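Local coordinates for protein beta-L-arabinobiosidase (Bacteroides thetaiotaomicron, PDB 5MQR) that is a glycosidase of plant pectin breakdown by a gut bacterium, probably acting as an arabinofuranosidase, with a sialidase-like activity also suspected, at residues S36-L45 with P327-A335; D26-S36 with S337-L348. All coordinates share one frame; numbering follows the deposited sequence.

Contact 1: S36-L45 with P327-A335; sequences SNPTYHDGQL and PSEFRWPLA. With NA (sodium ion), chain I.
Pro327 meets Ser36 where the two loops first come together, its ring CG 3.6 Å from Ser36 CB. Its carbonyl oxygen receives two bridging waters, one reaching Ser36 N and the other Ser36 O. Ser328 turns back on its own loop, OG accepting from Phe330 N in an ST turn. Phe330 CD1 touches Pro38 CB at 3.8 Å, while Phe330 CB covers part of one face of the Trp332 indole. Trp332 gives a direct hydrogen bond across the contact: NE1 donates to Pro38 O over 2.9 Å at an N-H...O angle of 155°, the oxygen lying close to the indole plane. With CG between the backbone N and the carbonyl carbon (chi1 68°), the pyrrole edge faces the turn 37-40 and the face opposite Phe330 CB takes His41, whose CD2 edge comes in T-shaped with the planes at 73°; His41 NE2 is hydrogen-bonded to Pro578 O. A phenylalanine in place of Trp332 would probably leave Pro38 O without its N-H donor and His41 with a smaller ring to meet edge-on. Pro333, after a cis peptide bond, lays CB 3.3 Å from His41 O and CD 3.4 Å from Ser36 OG. Leu45 crosses this ring at about a right angle, CD1 reaching on to Ala335 CB at 3.8 Å. The chemistry thus divides: proline rings, the Trp332 indole and a leucine make most of the apolar surface, one indole N-H and two waters meet backbone polar groups, and Asx turns at Asn37 and Asp42 (OD2 hydrogen-bonded to Ser496 OG) shape 36-45, which presents Gln44 O to sodium.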
loop_
_atom_site.group_PDB
_atom_site.type_symbol
_atom_site.label_atom_id
_atom_site.label_comp_id
_atom_site.label_asym_id
_atom_site.label_seq_id
_atom_site.Cartn_x
_atom_site.Cartn_y
_atom_site.Cartn_z
ATOM N N SER A 36 -21.157 5.963 5.966
ATOM C CA SER A 36 -20.911 7.258 6.587
ATOM C C SER A 36 -22.041 7.546 7.601
ATOM O O SER A 36 -23.230 7.338 7.307
ATOM C CB SER A 36 -20.834 8.338 5.506
ATOM O OG SER A 36 -20.523 9.586 6.071
ATOM N N ASN A 37 -21.657 7.978 8.798
ATOM C CA ASN A 37 -22.577 8.289 9.863
ATOM C C ASN A 37 -22.839 9.811 9.885
ATOM O O ASN A 37 -21.970 10.572 10.300
ATOM C CB ASN A 37 -22.008 7.804 11.208
ATOM C CG ASN A 37 -22.883 8.197 12.392
ATOM O OD1 ASN A 37 -23.977 8.720 12.222
ATOM N ND2 ASN A 37 -22.394 7.962 13.588
ATOM N N PRO A 38 -24.038 10.256 9.446
ATOM C CA PRO A 38 -24.322 11.697 9.294
ATOM C C PRO A 38 -24.317 12.544 10.589
ATOM O O PRO A 38 -24.281 13.761 10.510
ATOM C CB PRO A 38 -25.711 11.720 8.646
ATOM C CG PRO A 38 -26.317 10.440 9.010
ATOM C CD PRO A 38 -25.203 9.440 9.089
ATOM N N THR A 39 -24.392 11.890 11.746
ATOM C CA THR A 39 -24.248 12.525 13.057
ATOM C C THR A 39 -22.860 13.191 13.257
ATOM O O THR A 39 -22.730 14.109 14.049
ATOM C CB THR A 39 -24.574 11.497 14.181
ATOM O OG1 THR A 39 -25.981 11.256 14.177
ATOM C CG2 THR A 39 -24.216 12.004 15.568
ATOM N N TYR A 40 -21.838 12.719 12.544
ATOM C CA TYR A 40 -20.564 13.424 12.471
ATOM C C TYR A 40 -20.424 14.155 11.141
ATOM O O TYR A 40 -20.804 13.635 10.081
ATOM C CB TYR A 40 -19.412 12.441 12.591
ATOM C CG TYR A 40 -19.136 11.879 13.974
ATOM C CD1 TYR A 40 -20.049 11.026 14.617
ATOM C CD2 TYR A 40 -17.909 12.122 14.600
ATOM C CE1 TYR A 40 -19.766 10.471 15.865
ATOM C CE2 TYR A 40 -17.605 11.577 15.840
ATOM C CZ TYR A 40 -18.526 10.755 16.474
ATOM O OH TYR A 40 -18.174 10.238 17.705
ATOM N N HIS A 41 -19.788 15.330 11.193
ATOM C CA HIS A 41 -19.502 16.113 9.994
ATOM C C HIS A 41 -18.543 15.427 9.052
ATOM O O HIS A 41 -18.650 15.619 7.836
ATOM C CB HIS A 41 -18.936 17.492 10.338
ATOM C CG HIS A 41 -19.917 18.404 11.010
ATOM N ND1 HIS A 41 -19.532 19.575 11.608
ATOM C CD2 HIS A 41 -21.253 18.304 11.209
ATOM C CE1 HIS A 41 -20.585 20.174 12.124
ATOM N NE2 HIS A 41 -21.644 19.431 11.886
ATOM N N ASP A 42 -17.618 14.634 9.606
ATOM C CA ASP A 42 -16.703 13.828 8.782
ATOM C C ASP A 42 -17.231 12.423 8.508
ATOM O O ASP A 42 -16.539 11.620 7.910
ATOM C CB ASP A 42 -15.255 13.804 9.359
ATOM C CG ASP A 42 -15.118 13.030 10.684
ATOM O OD1 ASP A 42 -16.089 12.428 11.184
ATOM O OD2 ASP A 42 -14.008 13.041 11.253
ATOM N N GLY A 43 -18.463 12.125 8.921
ATOM C CA GLY A 43 -19.051 10.775 8.772
ATOM C C GLY A 43 -18.417 9.616 9.556
ATOM O O GLY A 43 -18.793 8.467 9.356
ATOM N N GLN A 44 -17.479 9.931 10.451
ATOM C CA GLN A 44 -16.551 8.974 11.031
ATOM C C GLN A 44 -15.696 8.282 9.980
ATOM O O GLN A 44 -15.202 7.215 10.236
ATOM C CB GLN A 44 -17.250 7.935 11.917
ATOM C CG GLN A 44 -18.035 8.549 13.041
ATOM C CD GLN A 44 -18.555 7.500 14.015
ATOM O OE1 GLN A 44 -19.687 7.057 13.907
ATOM N NE2 GLN A 44 -17.724 7.106 14.975
ATOM N N LEU A 45 -15.488 8.922 8.824
ATOM C CA LEU A 45 -14.609 8.417 7.779
ATOM C C LEU A 45 -13.193 8.914 8.000
ATOM O O LEU A 45 -12.981 10.100 8.232
ATOM C CB LEU A 45 -15.079 8.895 6.420
ATOM C CG LEU A 45 -16.503 8.526 6.013
ATOM C CD1 LEU A 45 -16.783 9.108 4.647
ATOM C CD2 LEU A 45 -16.725 7.010 6.005
ATOM N N PRO A 327 -21.670 10.889 0.672
ATOM C CA PRO A 327 -22.150 9.530 0.904
ATOM C C PRO A 327 -23.342 9.535 1.874
ATOM O O PRO A 327 -23.344 8.844 2.898
ATOM C CB PRO A 327 -20.915 8.848 1.501
ATOM C CG PRO A 327 -20.329 9.925 2.349
ATOM C CD PRO A 327 -20.551 11.203 1.594
ATOM N N SER A 328 -24.353 10.332 1.553
ATOM C CA SER A 328 -25.307 10.752 2.549
ATOM C C SER A 328 -26.485 11.455 1.928
ATOM O O SER A 328 -26.402 11.943 0.792
ATOM C CB SER A 328 -24.609 11.694 3.543
ATOM O OG SER A 328 -25.499 12.086 4.578
ATOM N N GLU A 329 -27.582 11.497 2.684
ATOM C CA GLU A 329 -28.755 12.320 2.327
ATOM C C GLU A 329 -28.573 13.800 2.756
ATOM O O GLU A 329 -29.343 14.665 2.357
ATOM C CB GLU A 329 -30.040 11.727 2.908
ATOM C CG GLU A 329 -30.428 10.394 2.262
ATOM C CD GLU A 329 -30.817 10.528 0.785
ATOM O OE1 GLU A 329 -31.515 11.512 0.444
ATOM O OE2 GLU A 329 -30.404 9.676 -0.047
ATOM N N PHE A 330 -27.539 14.060 3.550
ATOM C CA PHE A 330 -27.112 15.408 3.912
ATOM C C PHE A 330 -25.884 15.709 3.073
ATOM O O PHE A 330 -25.210 14.779 2.598
ATOM C CB PHE A 330 -26.773 15.468 5.395
ATOM C CG PHE A 330 -27.919 15.070 6.288
ATOM C CD1 PHE A 330 -28.156 13.732 6.584
ATOM C CD2 PHE A 330 -28.758 16.030 6.824
ATOM C CE1 PHE A 330 -29.205 13.358 7.402
ATOM C CE2 PHE A 330 -29.831 15.668 7.633
ATOM C CZ PHE A 330 -30.056 14.321 7.924
ATOM N N ARG A 331 -25.574 16.986 2.881
ATOM C CA ARG A 331 -24.427 17.341 2.059
ATOM C C ARG A 331 -23.135 17.376 2.850
ATOM O O ARG A 331 -22.390 18.332 2.785
ATOM C CB ARG A 331 -24.703 18.635 1.289
ATOM C CG ARG A 331 -25.976 18.517 0.481
ATOM C CD ARG A 331 -26.175 19.682 -0.459
ATOM N NE ARG A 331 -27.427 19.546 -1.200
ATOM C CZ ARG A 331 -27.694 20.088 -2.392
ATOM N NH1 ARG A 331 -26.811 20.860 -3.027
ATOM N NH2 ARG A 331 -28.873 19.850 -2.964
ATOM N N TRP A 332 -22.842 16.290 3.554
ATOM C CA TRP A 332 -21.557 16.111 4.230
ATOM C C TRP A 332 -21.353 14.644 4.623
ATOM O O TRP A 332 -22.314 13.923 4.716
ATOM C CB TRP A 332 -21.502 16.963 5.491
ATOM C CG TRP A 332 -22.428 16.547 6.615
ATOM C CD1 TRP A 332 -22.227 15.539 7.516
ATOM C CD2 TRP A 332 -23.662 17.164 6.982
ATOM N NE1 TRP A 332 -23.261 15.495 8.432
ATOM C CE2 TRP A 332 -24.164 16.471 8.114
ATOM C CE3 TRP A 332 -24.396 18.240 6.472
ATOM C CZ2 TRP A 332 -25.378 16.817 8.734
ATOM C CZ3 TRP A 332 -25.609 18.595 7.104
ATOM C CH2 TRP A 332 -26.077 17.890 8.221
ATOM N N PRO A 333 -20.125 14.189 4.825
ATOM C CA PRO A 333 -18.907 14.846 4.341
ATOM C C PRO A 333 -18.783 14.713 2.832
ATOM O O PRO A 333 -19.694 14.220 2.170
ATOM C CB PRO A 333 -17.805 14.039 5.008
ATOM C CG PRO A 333 -18.388 12.646 5.038
ATOM C CD PRO A 333 -19.871 12.791 5.214
ATOM N N LEU A 334 -17.668 15.174 2.301
ATOM C CA LEU A 334 -17.317 14.873 0.926
ATOM C C LEU A 334 -16.342 13.701 1.042
ATOM O O LEU A 334 -15.359 13.786 1.795
ATOM C CB LEU A 334 -16.661 16.062 0.246
ATOM C CG LEU A 334 -16.530 15.982 -1.278
ATOM C CD1 LEU A 334 -17.908 16.019 -1.921
ATOM C CD2 LEU A 334 -15.697 17.142 -1.789
ATOM N N ALA A 335 -16.645 12.617 0.337
ATOM C CA ALA A 335 -15.930 11.354 0.472
ATOM C C ALA A 335 -15.423 10.875 -0.882
ATOM O O ALA A 335 -15.815 11.391 -1.930
ATOM C CB ALA A 335 -16.867 10.317 1.078
HETATM NA NA NA I . -14.064 4.955 10.034
HETATM O O HOH W 1 -22.530 6.066 3.509
HETATM O O HOH W 2 -24.509 8.991 5.272
HETATM O O HOH W 3 -16.227 4.373 9.495
HETATM O O HOH W 4 -12.880 5.218 8.330
HETATM O O HOH W 5 -13.912 2.442 10.222
#

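Contact 2: D26-S36 with S337-L348; sequences DRIHYTGKELS and SLSKDGLEYTTL
His29 and Tyr30 pair with Glu344 and Tyr345 as a short parallel beta ladder, by which the first modelled residues of the chain line strand 344-345, just after strand 334-339, in the BNR-repeat region. Three backbone bonds define it: His29 N to Leu343 O, Tyr345 N to His29 O at 2.8 Å, and Thr31 N to Tyr345 O, this last almost in line with the carbonyl (C=O...N 179°). Side chains reinforce the pairing on both faces. On the one carrying His29 and Glu344, the imidazole lies over Glu344 CA in a CH-pi contact, 4.1 Å from CA to the ring centroid, and its rotation is set by ND1 donating to Arg27 O. Beyond it Thr31 OG1 donates to the anti lone pair of Glu344 OE2 over 2.9 Å. On the other face Tyr30 has CG anti to the backbone N (chi1 175°), and the ring reaches Leu348, crossing it at about a right angle; its hydroxyl donates to Glu34 O at 2.8 Å and touches Leu348 CB at 3.5 Å. Past the ladder, Glu34 OE1 accepts from Leu348 N at 3.2 Å, from above the carboxylate plane, and waters link its two oxygens to Thr346 O and Leu348 O. Ile28 CG2 rests 3.9 Å from Tyr345 CE1. The contact lies where two four-stranded antiparallel sheets meet, consistent with propeller blades: Ile28 touches strands 275-278 and 283-287 of one, Tyr30 bonds through its backbone to Lys302, and Tyr345 and Leu348 touch strand 321-325 of the other.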
loop_
_atom_site.group_PDB
_atom_site.type_symbol
_atom_site.label_atom_id
_atom_site.label_comp_id
_atom_site.label_asym_id
_atom_site.label_seq_id
_atom_site.Cartn_x
_atom_site.Cartn_y
_atom_site.Cartn_z
ATOM N N ASP A 26 -21.087 -4.257 -16.820
ATOM C CA ASP A 26 -22.550 -4.019 -16.597
ATOM C C ASP A 26 -22.946 -2.644 -15.970
ATOM O O ASP A 26 -23.539 -1.829 -16.691
ATOM C CB ASP A 26 -23.174 -5.166 -15.790
ATOM C CG ASP A 26 -24.699 -5.221 -15.941
ATOM O OD1 ASP A 26 -25.197 -5.313 -17.095
ATOM O OD2 ASP A 26 -25.392 -5.184 -14.893
ATOM N N ARG A 27 -22.693 -2.398 -14.667
ATOM C CA ARG A 27 -22.992 -1.066 -14.037
ATOM C C ARG A 27 -22.065 -0.674 -12.897
ATOM O O ARG A 27 -21.570 -1.525 -12.166
ATOM C CB ARG A 27 -24.410 -1.014 -13.465
ATOM C CG ARG A 27 -25.557 -1.098 -14.465
ATOM C CD ARG A 27 -25.652 0.093 -15.395
ATOM N NE ARG A 27 -26.922 0.062 -16.127
ATOM C CZ ARG A 27 -27.181 -0.679 -17.206
ATOM N NH1 ARG A 27 -26.246 -1.466 -17.749
ATOM N NH2 ARG A 27 -28.402 -0.628 -17.745
ATOM N N ILE A 28 -21.868 0.628 -12.714
ATOM C CA ILE A 28 -21.166 1.146 -11.526
ATOM C C ILE A 28 -21.925 0.711 -10.262
ATOM O O ILE A 28 -23.141 0.777 -10.236
ATOM C CB ILE A 28 -20.999 2.693 -11.571
ATOM C CG1 ILE A 28 -20.001 3.088 -12.683
ATOM C CG2 ILE A 28 -20.536 3.231 -10.219
ATOM C CD1 ILE A 28 -19.906 4.577 -12.992
ATOM N N HIS A 29 -21.202 0.238 -9.250
ATOM C CA HIS A 29 -21.795 -0.199 -7.985
ATOM C C HIS A 29 -20.762 -0.179 -6.864
ATOM O O HIS A 29 -19.544 -0.162 -7.120
ATOM C CB HIS A 29 -22.454 -1.584 -8.107
ATOM C CG HIS A 29 -21.513 -2.691 -8.476
ATOM N ND1 HIS A 29 -20.829 -2.735 -9.679
ATOM C CD2 HIS A 29 -21.153 -3.811 -7.804
ATOM C CE1 HIS A 29 -20.071 -3.820 -9.715
ATOM N NE2 HIS A 29 -20.260 -4.496 -8.596
ATOM N N TYR A 30 -21.260 -0.126 -5.631
ATOM C CA TYR A 30 -20.425 -0.103 -4.437
ATOM C C TYR A 30 -20.704 -1.340 -3.604
ATOM O O TYR A 30 -21.837 -1.560 -3.204
ATOM C CB TYR A 30 -20.727 1.138 -3.614
ATOM C CG TYR A 30 -19.998 1.226 -2.279
ATOM C CD1 TYR A 30 -18.620 1.441 -2.220
ATOM C CD2 TYR A 30 -20.699 1.126 -1.062
ATOM C CE1 TYR A 30 -17.954 1.551 -0.998
ATOM C CE2 TYR A 30 -20.040 1.242 0.158
ATOM C CZ TYR A 30 -18.670 1.457 0.186
ATOM O OH TYR A 30 -18.012 1.542 1.397
ATOM N N THR A 31 -19.653 -2.121 -3.346
ATOM C CA THR A 31 -19.709 -3.326 -2.537
ATOM C C THR A 31 -18.926 -3.199 -1.223
ATOM O O THR A 31 -18.873 -4.153 -0.452
ATOM C CB THR A 31 -19.115 -4.513 -3.307
ATOM O OG1 THR A 31 -17.736 -4.242 -3.602
ATOM C CG2 THR A 31 -19.903 -4.786 -4.591
ATOM N N GLY A 32 -18.307 -2.052 -0.954
ATOM C CA GLY A 32 -17.663 -1.841 0.328
ATOM C C GLY A 32 -18.689 -1.926 1.444
ATOM O O GLY A 32 -19.909 -1.765 1.221
ATOM N N LYS A 33 -18.210 -2.199 2.648
ATOM C CA LYS A 33 -19.097 -2.244 3.821
ATOM C C LYS A 33 -19.067 -0.978 4.657
ATOM O O LYS A 33 -19.861 -0.843 5.561
ATOM C CB LYS A 33 -18.804 -3.505 4.655
ATOM C CG LYS A 33 -19.789 -4.616 4.305
ATOM C CD LYS A 33 -19.178 -5.903 3.763
ATOM C CE LYS A 33 -20.199 -6.627 2.854
ATOM N NZ LYS A 33 -20.287 -8.078 3.187
ATOM N N GLU A 34 -18.191 -0.043 4.307
ATOM C CA GLU A 34 -18.052 1.229 5.020
ATOM C C GLU A 34 -19.230 2.127 4.723
ATOM O O GLU A 34 -19.596 2.315 3.555
ATOM C CB GLU A 34 -16.717 1.894 4.671
ATOM C CG GLU A 34 -15.529 1.007 5.108
ATOM C CD GLU A 34 -14.172 1.488 4.593
ATOM O OE1 GLU A 34 -13.913 1.448 3.352
ATOM O OE2 GLU A 34 -13.349 1.914 5.455
ATOM N N LEU A 35 -19.848 2.607 5.804
ATOM C CA LEU A 35 -20.989 3.541 5.769
ATOM C C LEU A 35 -20.590 4.841 6.433
ATOM O O LEU A 35 -19.763 4.826 7.356
ATOM C CB LEU A 35 -22.192 2.964 6.521
ATOM C CG LEU A 35 -22.585 1.550 6.143
ATOM C CD1 LEU A 35 -23.781 1.130 6.980
ATOM C CD2 LEU A 35 -22.892 1.461 4.652
ATOM N N SER A 36 -21.157 5.963 5.966
ATOM C CA SER A 36 -20.911 7.258 6.587
ATOM C C SER A 36 -22.041 7.546 7.601
ATOM O O SER A 36 -23.230 7.338 7.307
ATOM C CB SER A 36 -20.834 8.338 5.506
ATOM O OG SER A 36 -20.523 9.586 6.071
ATOM N N SER A 337 -14.478 7.116 -3.008
ATOM C CA SER A 337 -14.515 5.677 -3.154
ATOM C C SER A 337 -13.616 5.286 -4.335
ATOM O O SER A 337 -13.630 5.946 -5.363
ATOM C CB SER A 337 -15.965 5.182 -3.386
ATOM O OG SER A 337 -16.811 5.306 -2.242
ATOM N N LEU A 338 -12.869 4.197 -4.190
ATOM C CA LEU A 338 -11.935 3.718 -5.226
ATOM C C LEU A 338 -12.410 2.438 -5.914
ATOM O O LEU A 338 -13.192 1.661 -5.343
ATOM C CB LEU A 338 -10.554 3.476 -4.606
ATOM C CG LEU A 338 -9.998 4.655 -3.799
ATOM C CD1 LEU A 338 -8.699 4.262 -3.126
ATOM C CD2 LEU A 338 -9.828 5.905 -4.662
ATOM N N SER A 339 -11.933 2.253 -7.151
ATOM C CA SER A 339 -12.249 1.105 -7.997
ATOM C C SER A 339 -11.051 0.843 -8.876
ATOM O O SER A 339 -10.439 1.797 -9.380
ATOM C CB SER A 339 -13.446 1.398 -8.908
ATOM O OG SER A 339 -13.718 0.337 -9.818
ATOM N N LYS A 340 -10.712 -0.441 -9.041
ATOM C CA LYS A 340 -9.648 -0.861 -9.960
ATOM C C LYS A 340 -10.097 -0.931 -11.415
ATOM O O LYS A 340 -9.258 -0.890 -12.306
ATOM C CB LYS A 340 -9.076 -2.233 -9.548
ATOM C CG LYS A 340 -10.029 -3.406 -9.748
ATOM C CD LYS A 340 -9.306 -4.724 -9.662
ATOM C CE LYS A 340 -10.242 -5.904 -9.926
ATOM N NZ LYS A 340 -10.156 -6.838 -8.771
ATOM N N ASP A 341 -11.396 -1.088 -11.653
ATOM C CA ASP A 341 -11.914 -1.324 -12.994
ATOM C C ASP A 341 -12.958 -0.320 -13.482
ATOM O O ASP A 341 -13.440 -0.442 -14.599
ATOM C CB ASP A 341 -12.468 -2.761 -13.101
ATOM C CG ASP A 341 -13.579 -3.078 -12.063
ATOM O OD1 ASP A 341 -14.301 -2.145 -11.612
ATOM O OD2 ASP A 341 -13.714 -4.280 -11.700
ATOM N N GLY A 342 -13.304 0.671 -12.668
ATOM C CA GLY A 342 -14.332 1.630 -13.055
ATOM C C GLY A 342 -15.781 1.169 -12.917
ATOM O O GLY A 342 -16.687 1.917 -13.275
ATOM N N LEU A 343 -16.006 -0.046 -12.396
ATOM C CA LEU A 343 -17.353 -0.549 -12.171
ATOM C C LEU A 343 -17.599 -0.844 -10.704
ATOM O O LEU A 343 -18.498 -0.277 -10.126
ATOM C CB LEU A 343 -17.615 -1.769 -13.038
ATOM C CG LEU A 343 -17.750 -1.462 -14.527
ATOM C CD1 LEU A 343 -18.005 -2.768 -15.282
ATOM C CD2 LEU A 343 -18.858 -0.454 -14.837
ATOM N N GLU A 344 -16.803 -1.721 -10.105
ATOM C CA GLU A 344 -16.933 -2.041 -8.677
ATOM C C GLU A 344 -16.123 -1.111 -7.788
ATOM O O GLU A 344 -14.917 -1.059 -7.891
ATOM C CB GLU A 344 -16.490 -3.479 -8.394
ATOM C CG GLU A 344 -16.711 -3.946 -6.945
ATOM C CD GLU A 344 -16.168 -5.344 -6.672
ATOM O OE1 GLU A 344 -15.574 -5.960 -7.582
ATOM O OE2 GLU A 344 -16.287 -5.826 -5.530
ATOM N N TYR A 345 -16.799 -0.417 -6.886
ATOM C CA TYR A 345 -16.144 0.447 -5.928
ATOM C C TYR A 345 -16.184 -0.233 -4.596
ATOM O O TYR A 345 -17.206 -0.798 -4.225
ATOM C CB TYR A 345 -16.824 1.813 -5.879
ATOM C CG TYR A 345 -16.455 2.656 -7.079
ATOM C CD1 TYR A 345 -17.100 2.489 -8.300
ATOM C CD2 TYR A 345 -15.439 3.605 -7.003
ATOM C CE1 TYR A 345 -16.755 3.244 -9.395
ATOM C CE2 TYR A 345 -15.081 4.360 -8.104
ATOM C CZ TYR A 345 -15.754 4.184 -9.297
ATOM O OH TYR A 345 -15.418 4.944 -10.406
ATOM N N THR A 346 -15.058 -0.206 -3.894
ATOM C CA THR A 346 -14.863 -1.047 -2.719
ATOM C C THR A 346 -14.462 -0.323 -1.454
ATOM O O THR A 346 -14.424 -0.951 -0.419
ATOM C CB THR A 346 -13.775 -2.118 -3.007
ATOM O OG1 THR A 346 -12.536 -1.476 -3.297
ATOM C CG2 THR A 346 -14.170 -2.956 -4.220
ATOM N N THR A 347 -14.156 0.974 -1.519
ATOM C CA THR A 347 -13.702 1.744 -0.357
ATOM C C THR A 347 -14.561 3.003 -0.143
ATOM O O THR A 347 -15.268 3.459 -1.055
ATOM C CB THR A 347 -12.223 2.207 -0.538
ATOM O OG1 THR A 347 -12.120 3.143 -1.625
ATOM C CG2 THR A 347 -11.299 1.005 -0.806
ATOM N N LEU A 348 -14.454 3.562 1.059
ATOM C CA LEU A 348 -15.095 4.827 1.398
ATOM C C LEU A 348 -14.264 5.535 2.447
ATOM O O LEU A 348 -14.114 5.041 3.549
ATOM C CB LEU A 348 -16.507 4.605 1.909
ATOM C CG LEU A 348 -17.297 5.883 2.204
ATOM C CD1 LEU A 348 -17.543 6.641 0.910
ATOM C CD2 LEU A 348 -18.595 5.549 2.910
HETATM O O HOH W 6 -15.329 -0.484 2.151
HETATM O O HOH W 7 -14.078 4.383 6.070
#

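In the fold
Contacts 1 and 2 are successive lengths of a single seam, their centres about 17 Å apart and Ser36 common to both. The N-terminal chain runs from 26-36 into 36-45, and its partners 327-335 and 337-348 follow in the reverse order, both using strand 334-339, so that contact 1 is nested inside the loop closed by contact 2. Leu348 joins them: its CD1 packs on Ala335 CB at 3.7 Å and its CD2 on Leu45 CD2. Roughly 300 residues are spanned, tying the start of the modelled chain to the BNR-repeat region, along what is probably one propeller blade. Through the sodium ion shared by Gln44, Glu494 and Asn495, the same seam also reaches the CBM-like region.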